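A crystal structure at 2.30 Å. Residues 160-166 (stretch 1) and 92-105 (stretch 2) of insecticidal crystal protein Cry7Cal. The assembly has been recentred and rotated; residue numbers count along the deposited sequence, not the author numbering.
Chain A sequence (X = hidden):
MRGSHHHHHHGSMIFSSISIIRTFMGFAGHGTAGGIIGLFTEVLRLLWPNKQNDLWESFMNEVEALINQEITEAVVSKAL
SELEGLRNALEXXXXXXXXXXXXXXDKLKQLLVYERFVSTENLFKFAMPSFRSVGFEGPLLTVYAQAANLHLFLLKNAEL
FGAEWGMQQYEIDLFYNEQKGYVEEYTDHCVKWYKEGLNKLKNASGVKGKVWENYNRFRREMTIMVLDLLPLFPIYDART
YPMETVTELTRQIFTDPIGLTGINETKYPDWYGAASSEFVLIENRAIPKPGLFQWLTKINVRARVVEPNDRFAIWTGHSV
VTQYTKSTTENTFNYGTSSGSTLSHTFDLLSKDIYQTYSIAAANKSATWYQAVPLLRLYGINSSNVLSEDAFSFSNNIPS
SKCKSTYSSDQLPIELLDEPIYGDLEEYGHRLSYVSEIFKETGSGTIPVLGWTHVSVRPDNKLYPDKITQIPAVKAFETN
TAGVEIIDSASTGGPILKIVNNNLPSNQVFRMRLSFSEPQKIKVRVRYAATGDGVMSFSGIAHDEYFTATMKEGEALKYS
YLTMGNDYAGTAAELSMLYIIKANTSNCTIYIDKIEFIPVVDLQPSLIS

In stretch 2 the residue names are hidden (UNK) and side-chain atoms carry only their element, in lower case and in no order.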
# COMPACT_ATOMS: atom_id res chain seq x y z
N LEU A 160 10.06 25.27 1.29
CA LEU A 160 10.49 25.49 -0.09
C LEU A 160 10.58 26.97 -0.42
O LEU A 160 11.55 27.42 -1.04
CB LEU A 160 9.54 24.80 -1.06
CG LEU A 160 9.49 23.27 -1.08
CD1 LEU A 160 8.26 22.85 -1.87
CD2 LEU A 160 10.75 22.70 -1.68
N PHE A 161 9.58 27.75 -0.03
CA PHE A 161 9.44 29.10 -0.53
C PHE A 161 9.47 30.17 0.55
O PHE A 161 9.54 31.36 0.21
CB PHE A 161 8.15 29.24 -1.35
CG PHE A 161 7.88 28.09 -2.32
CD1 PHE A 161 8.78 27.79 -3.34
CD2 PHE A 161 6.71 27.34 -2.23
CE1 PHE A 161 8.52 26.75 -4.23
CE2 PHE A 161 6.44 26.30 -3.12
CZ PHE A 161 7.34 26.00 -4.12
N GLY A 162 9.45 29.80 1.84
CA GLY A 162 9.34 30.76 2.93
C GLY A 162 10.34 31.90 2.92
O GLY A 162 9.95 33.07 2.90
N ALA A 163 11.63 31.57 2.90
CA ALA A 163 12.67 32.61 2.87
C ALA A 163 12.48 33.55 1.69
O ALA A 163 12.70 34.76 1.82
CB ALA A 163 14.05 31.96 2.83
N GLU A 164 12.04 33.03 0.53
CA GLU A 164 11.82 33.90 -0.61
C GLU A 164 10.55 34.73 -0.48
O GLU A 164 10.42 35.75 -1.18
CB GLU A 164 11.79 33.11 -1.92
CG GLU A 164 12.66 31.89 -1.95
CD GLU A 164 12.68 31.23 -3.33
OE1 GLU A 164 13.10 31.90 -4.31
OE2 GLU A 164 12.26 30.06 -3.46
N TRP A 165 9.65 34.36 0.42
CA TRP A 165 8.51 35.21 0.74
C TRP A 165 8.83 36.30 1.75
O TRP A 165 7.97 37.14 2.02
CB TRP A 165 7.37 34.38 1.29
CG TRP A 165 6.79 33.43 0.32
CD1 TRP A 165 6.92 33.44 -1.04
CD2 TRP A 165 5.98 32.31 0.65
NE1 TRP A 165 6.23 32.38 -1.58
CE2 TRP A 165 5.65 31.67 -0.57
CE3 TRP A 165 5.50 31.77 1.84
CZ2 TRP A 165 4.85 30.54 -0.61
CZ3 TRP A 165 4.72 30.64 1.80
CH2 TRP A 165 4.40 30.04 0.58
N GLY A 166 10.03 36.29 2.32
CA GLY A 166 10.36 37.18 3.41
C GLY A 166 10.26 36.56 4.79
O GLY A 166 10.29 37.29 5.78
N UNK A 92 -7.39 30.01 -2.99
CA UNK A 92 -6.79 31.32 -2.81
C UNK A 92 -5.29 31.27 -2.61
O UNK A 92 -4.58 32.20 -3.01
N UNK A 93 -4.78 30.20 -1.99
CA UNK A 93 -3.34 30.11 -1.81
C UNK A 93 -2.64 29.82 -3.14
O UNK A 93 -1.66 30.50 -3.49
c UNK A 93 -1.02 27.61 -1.40
c UNK A 93 -2.99 29.05 -0.75
c UNK A 93 1.22 28.12 -0.75
c UNK A 93 -0.60 29.56 -0.07
c UNK A 93 0.32 27.30 -1.40
o UNK A 93 2.56 27.77 -0.80
c UNK A 93 -1.51 28.73 -0.72
c UNK A 93 0.77 29.26 -0.08
N UNK A 94 -3.11 28.81 -3.89
CA UNK A 94 -2.48 28.49 -5.17
C UNK A 94 -2.53 29.70 -6.10
O UNK A 94 -1.54 30.02 -6.78
c UNK A 94 -3.18 27.30 -5.84
o UNK A 94 -4.52 27.66 -6.17
c UNK A 94 -3.24 26.13 -4.90
N UNK A 95 -3.66 30.40 -6.12
CA UNK A 95 -3.77 31.61 -6.91
C UNK A 95 -2.73 32.66 -6.50
O UNK A 95 -2.13 33.31 -7.36
c UNK A 95 -5.19 32.17 -6.79
o UNK A 95 -5.33 33.38 -7.51
N UNK A 96 -2.49 32.83 -5.19
CA UNK A 96 -1.46 33.77 -4.77
C UNK A 96 -0.07 33.22 -5.01
O UNK A 96 0.85 33.99 -5.31
c UNK A 96 -1.61 34.14 -3.29
N UNK A 97 0.10 31.90 -4.86
CA UNK A 97 1.39 31.30 -5.20
C UNK A 97 1.71 31.51 -6.68
O UNK A 97 2.87 31.72 -7.05
c UNK A 97 3.78 29.88 -4.13
c UNK A 97 1.38 29.81 -4.86
c UNK A 97 2.74 29.12 -4.94
c UNK A 97 2.61 27.69 -4.45
N UNK A 98 0.69 31.49 -7.54
CA UNK A 98 0.92 31.67 -8.96
C UNK A 98 1.26 33.12 -9.28
O UNK A 98 2.19 33.39 -10.04
o UNK A 98 -0.94 29.72 -13.02
c UNK A 98 -1.13 30.15 -11.87
c UNK A 98 -0.31 31.21 -9.75
o UNK A 98 -2.20 29.96 -11.22
c UNK A 98 -0.02 30.94 -11.21
N UNK A 99 0.52 34.06 -8.70
CA UNK A 99 0.81 35.48 -8.92
C UNK A 99 2.22 35.83 -8.48
O UNK A 99 2.89 36.65 -9.11
c UNK A 99 -0.21 36.35 -8.19
N UNK A 100 2.69 35.23 -7.39
CA UNK A 100 4.03 35.55 -6.92
C UNK A 100 5.09 34.91 -7.81
O UNK A 100 6.10 35.54 -8.15
c UNK A 100 8.70 33.07 -4.42
c UNK A 100 6.04 32.37 -5.06
c UNK A 100 4.22 35.10 -5.46
n UNK A 100 7.81 35.41 -4.57
c UNK A 100 6.57 35.94 -4.86
c UNK A 100 7.02 31.41 -4.85
c UNK A 100 6.39 33.71 -4.95
c UNK A 100 7.72 34.04 -4.63
c UNK A 100 5.67 34.94 -5.10
c UNK A 100 8.33 31.76 -4.53
N UNK A 101 4.86 33.65 -8.19
CA UNK A 101 5.81 32.94 -9.04
C UNK A 101 6.05 33.66 -10.36
O UNK A 101 7.16 33.65 -10.89
o UNK A 101 7.96 30.71 -9.69
c UNK A 101 5.72 30.87 -10.54
c UNK A 101 7.09 30.24 -10.44
c UNK A 101 5.30 31.51 -9.25
n UNK A 101 7.28 29.14 -11.18
N UNK A 102 5.03 34.32 -10.90
CA UNK A 102 5.15 35.03 -12.16
C UNK A 102 5.57 36.49 -12.00
O UNK A 102 5.55 37.25 -12.97
o UNK A 102 4.38 32.73 -13.66
n UNK A 102 2.21 33.15 -13.21
c UNK A 102 3.49 33.51 -13.31
c UNK A 102 3.82 34.94 -12.90
N UNK A 103 5.98 36.91 -10.80
CA UNK A 103 6.41 38.29 -10.60
C UNK A 103 7.16 38.38 -9.28
O UNK A 103 6.86 39.24 -8.45
c UNK A 103 5.59 40.70 -10.64
n UNK A 103 4.59 41.58 -10.53
o UNK A 103 6.77 41.04 -10.70
c UNK A 103 5.20 39.23 -10.62
N UNK A 104 8.12 37.48 -9.07
CA UNK A 104 8.78 37.31 -7.77
C UNK A 104 9.38 38.59 -7.19
O UNK A 104 9.50 38.72 -5.97
c UNK A 104 9.88 36.27 -7.88
n UNK A 104 10.02 32.54 -8.10
c UNK A 104 10.58 31.50 -7.50
c UNK A 104 9.37 34.89 -8.16
n UNK A 104 10.11 30.28 -7.72
c UNK A 104 10.47 33.91 -7.91
n UNK A 104 11.61 31.68 -6.69
N UNK A 105 9.78 39.53 -8.04
CA UNK A 105 10.39 40.75 -7.54
C UNK A 105 9.37 41.69 -6.91
O UNK A 105 9.78 42.65 -6.24
c UNK A 105 11.15 41.47 -8.65
o UNK A 105 10.27 42.00 -9.63
O HOH W 1 11.41 28.66 -5.83

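Position 92 has no side-chain atoms and lies out of reach of stretch 1, on a helix that begins earlier in the chain; it is Gly-92. Position 93 carries one carbon and then a six-carbon ring bearing one oxygen, which is tyrosine. The CA-to-CB bond of Tyr-93 points sideways, but with chi1 in t the ring end comes nearer, and OH lies 3.2 Å from CH2 of Trp-165, near the plane of both rings. That oxygen finds its hydrogen bond elsewhere in the structure.

At position 94 one carbon carries an oxygen and a second carbon, the branched pattern of Thr-94. Position 95 has one carbon followed by one oxygen and is Ser-95; position 96 has a lone carbon and is Ala-96. None of these three touches stretch 1.

Position 97 shows four carbons forked at the second, with no heteroatom. The fork lies at the second side-chain carbon, so the residue is Leu-97. Leu-97 CD1 lies 3.7 Å from CZ2 of Trp-165, at the edge of the indole, and also 4.3 Å from CD2 of Phe-161; Leu-97 CD2 lies 4.3 Å from CE2 of Phe-161, so both methyls pack near the phenyl ring.

Position 98 has three carbons, the third carrying two oxygens, a carboxylate at the end of an extended chain: Glu-98. A single carbon at position 99 makes Ala-99. Both are remote from stretch 1.

Position 100 holds one carbon and then fused five- and six-membered rings containing eight carbons and one nitrogen, an indole that only tryptophan supplies. Trp-100 points toward stretch 1. Its CE3 lies 3.5 Å from NE1 of Trp-165, which sits over one face of the ring, while CH2 lies 4.1 Å from CB of Phe-161 and CZ2 lies 4.0 Å from CB of Glu-164.

Position 101 has three carbons, the third bearing one oxygen and one nitrogen, and is Gln-101, which does not contact stretch 1. Positions 102 and 103 each have two carbons, the second bearing one oxygen and one nitrogen: Asn-102, the first residue to leave helical angles, and Asn-103.

At position 104 three carbons lead to a nitrogen and then a carbon with two more nitrogens, a guanidinium that approaches the carboxylate of Glu-164. This is Arg-104; its NH1 forms a salt bridge with OE1 of Glu-164 at 2.8 Å. Position 105, one carbon then one oxygen, is Ser-105.

The contact works by aromatic packing with a charged clasp beside it. The edge of Trp-165 meets the face of Trp-100 with planes at 84°, and the edge of Trp-100 is directed in turn toward the face of Phe-161, offset. No direct hydrogen bond crosses between the stretches. Instead, the salt bridge is supplemented by water 1, which accepts from NH2 of Arg-104 (2.8 Å) and donates to OE2 of Glu-164 (2.9 Å). Gln-101 steadies the guanidinium from within stretch 2, its OE1 accepting from Arg-104 NH2 (2.9 Å) and NE (3.2 Å).

Stretch 2 92-105: GYTSALEAWQNNRS
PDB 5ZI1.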